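Local coordinates for ESXA (Geobacillus thermodenitrificans, PDB 3ZBH), which is a WXG100 (ESAT-6 family) protein of the type VII secretion system, probably exported by it as a small helical-hairpin dimer, at the interface of chains A and B. Coordinates in Å, arbitrary orientation; residue numbers count along the deposited sequence, not the author numbering. Chains: chain A/B, ESXA.

The interface of chains A and B. Residues chain A 24, 27-28, 72; chain B 31, 34-35, 38.
EsxA belongs to the WXG100 family, whose members fold as helical hairpins and commonly pair into four-helix dimers. Here two copies meet across a two-fold interface. In this patch helix 11-45 of chain A faces the same helix of chain B, and helix 49-97 of chain A adds A:Leu72.

The polar part is a salt bridge between A:Glu24 and B:Arg34, which cross at about a right angle. B:Arg34 bends at chi3 and presents its guanidinium side-on. B:Arg34 NE gives a hydrogen bond of 2.7 Å to the carboxylate oxygen OE2 of A:Glu24. B:Arg34 NH2 gives a nearly straight one of 3.1 Å to OE1 of A:Glu24. The carboxylate lies at the guanidinium edge, with the two planes 31° apart. Both oxygens are met from above the carboxylate plane. A:Asn27, one helical turn on, supports the acid from its own chain. The amide A:Asn27 ND2 donates to A:Glu24 OE1 at 2.9 Å, also from above the carboxylate plane. OE1 thus takes two donors, which should limit rotation of the carboxylate. The nearby guanidinium would probably favour the charged acid. One face of that guanidinium rests over CA of B:Leu31.

Apolar contacts accompany the ion pair. The stem of A:Glu24 is bent at chi2 (-51°) and runs over chain B. A:Glu24 CB touches B:Leu35 CD2 at 3.8 Å, and A:Glu24 CG packs against CE of B:Met38 at 3.7 Å. An alanine here removes the carboxylate and CG, which would probably leave B:Arg34 and A:Asn27 without this acceptor and B:Met38 less well packed. B:Leu31 slides past the acid in the opposite direction; its CG lies anti to the backbone N (chi1 169°). B:Leu31 CD1 lies by the carboxylate carbon CD of A:Glu24, 4.0 Å away. The other methyl, B:Leu31 CD2, meets A:Val28 CG2 at 3.7 Å. A:Leu72 and B:Leu35 approach tip to tip, with their CD2 methyls 3.8 Å apart.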
ATOM      1  N   GLU A  24      -2.803   5.894   7.213  1.00 31.75           N
ATOM      2  CA  GLU A  24      -1.927   5.219   6.227  1.00 30.29           C
ATOM      3  C   GLU A  24      -1.617   3.768   6.619  1.00 29.10           C
ATOM      4  O   GLU A  24      -1.602   2.861   5.758  1.00 26.76           O
ATOM      5  CB  GLU A  24      -0.651   6.034   5.963  1.00 31.73           C
ATOM      6  CG  GLU A  24      -0.882   7.447   5.378  1.00 32.58           C
ATOM      7  CD  GLU A  24      -1.792   7.480   4.150  1.00 35.99           C
ATOM      8  OE1 GLU A  24      -2.090   6.405   3.568  1.00 36.22           O
ATOM      9  OE2 GLU A  24      -2.218   8.591   3.753  1.00 37.84           O
ATOM     10  N   ASN A  27      -4.731   2.000   5.592  1.00 32.36           N
ATOM     11  CA  ASN A  27      -4.640   1.964   4.116  1.00 32.91           C
ATOM     12  C   ASN A  27      -3.733   0.831   3.571  1.00 30.53           C
ATOM     13  O   ASN A  27      -4.054   0.200   2.545  1.00 28.30           O
ATOM     14  CB  ASN A  27      -4.201   3.316   3.543  1.00 34.45           C
ATOM     15  CG  ASN A  27      -5.272   4.389   3.663  1.00 36.01           C
ATOM     16  OD1 ASN A  27      -6.459   4.095   3.789  1.00 36.42           O
ATOM     17  ND2 ASN A  27      -4.848   5.639   3.631  1.00 35.54           N
ATOM     18  N   VAL A  28      -2.630   0.559   4.268  1.00 28.90           N
ATOM     19  CA  VAL A  28      -1.698  -0.495   3.861  1.00 28.54           C
ATOM     20  C   VAL A  28      -2.295  -1.881   4.137  1.00 31.70           C
ATOM     21  O   VAL A  28      -2.208  -2.781   3.304  1.00 26.77           O
ATOM     22  CB  VAL A  28      -0.295  -0.368   4.514  1.00 28.25           C
ATOM     23  CG1 VAL A  28       0.566  -1.577   4.191  1.00 27.47           C
ATOM     24  CG2 VAL A  28       0.433   0.907   4.035  1.00 25.48           C
ATOM     25  N   LEU A  72       4.065   2.003  10.521  1.00 28.31           N
ATOM     26  CA  LEU A  72       3.196   3.178  10.536  1.00 28.23           C
ATOM     27  C   LEU A  72       2.319   3.265  11.772  1.00 31.38           C
ATOM     28  O   LEU A  72       2.091   4.351  12.323  1.00 28.12           O
ATOM     29  CB  LEU A  72       2.327   3.266   9.271  1.00 27.87           C
ATOM     30  CG  LEU A  72       3.115   3.378   7.955  1.00 25.97           C
ATOM     31  CD1 LEU A  72       2.121   3.297   6.783  1.00 24.54           C
ATOM     32  CD2 LEU A  72       4.032   4.618   7.893  1.00 27.54           C
TER
ATOM     33  N   LEU B  31       0.438   6.439  -2.206  1.00 21.33           N
ATOM     34  CA  LEU B  31       0.779   6.197  -0.808  1.00 21.89           C
ATOM     35  C   LEU B  31       2.248   6.493  -0.518  1.00 20.47           C
ATOM     36  O   LEU B  31       2.576   7.161   0.454  1.00 22.86           O
ATOM     37  CB  LEU B  31       0.436   4.741  -0.441  1.00 21.70           C
ATOM     38  CG  LEU B  31       0.925   4.160   0.879  1.00 24.39           C
ATOM     39  CD1 LEU B  31       0.185   4.759   2.078  1.00 24.24           C
ATOM     40  CD2 LEU B  31       0.688   2.651   0.800  1.00 27.10           C
ATOM     41  N   ARG B  34       2.720  10.201  -0.311  1.00 23.94           N
ATOM     42  CA  ARG B  34       2.219  10.722   0.970  1.00 24.26           C
ATOM     43  C   ARG B  34       3.120  10.384   2.166  1.00 25.95           C
ATOM     44  O   ARG B  34       3.409  11.258   3.012  1.00 22.86           O
ATOM     45  CB  ARG B  34       0.781  10.273   1.254  1.00 27.94           C
ATOM     46  CG  ARG B  34      -0.262  10.753   0.257  1.00 28.59           C
ATOM     47  CD  ARG B  34      -1.667  10.464   0.783  1.00 29.37           C
ATOM     48  NE  ARG B  34      -1.928   9.041   1.064  1.00 29.56           N
ATOM     49  CZ  ARG B  34      -2.344   8.141   0.170  1.00 30.91           C
ATOM     50  NH1 ARG B  34      -2.546   8.486  -1.094  1.00 29.41           N
ATOM     51  NH2 ARG B  34      -2.579   6.887   0.551  1.00 29.27           N
ATOM     52  N   LEU B  35       3.562   9.129   2.238  1.00 25.05           N
ATOM     53  CA  LEU B  35       4.537   8.732   3.259  1.00 24.73           C
ATOM     54  C   LEU B  35       5.887   9.451   3.108  1.00 23.94           C
ATOM     55  O   LEU B  35       6.545   9.720   4.095  1.00 22.43           O
ATOM     56  CB  LEU B  35       4.764   7.216   3.234  1.00 23.70           C
ATOM     57  CG  LEU B  35       3.524   6.360   3.527  1.00 26.51           C
ATOM     58  CD1 LEU B  35       3.935   4.887   3.460  1.00 25.05           C
ATOM     59  CD2 LEU B  35       2.964   6.698   4.905  1.00 25.45           C
ATOM     60  N   MET B  38       5.090  12.782   4.770  1.00 26.65           N
ATOM     61  CA  MET B  38       4.964  12.460   6.211  1.00 25.51           C
ATOM     62  C   MET B  38       6.284  12.214   6.931  1.00 26.84           C
ATOM     63  O   MET B  38       6.406  12.545   8.131  1.00 27.22           O
ATOM     64  CB  MET B  38       4.008  11.289   6.436  1.00 26.00           C
ATOM     65  CG  MET B  38       2.554  11.690   6.243  1.00 25.18           C
ATOM     66  SD  MET B  38       1.521  10.277   5.877  1.00 27.86           S
ATOM     67  CE  MET B  38       1.625   9.342   7.402  1.00 24.00           C
TER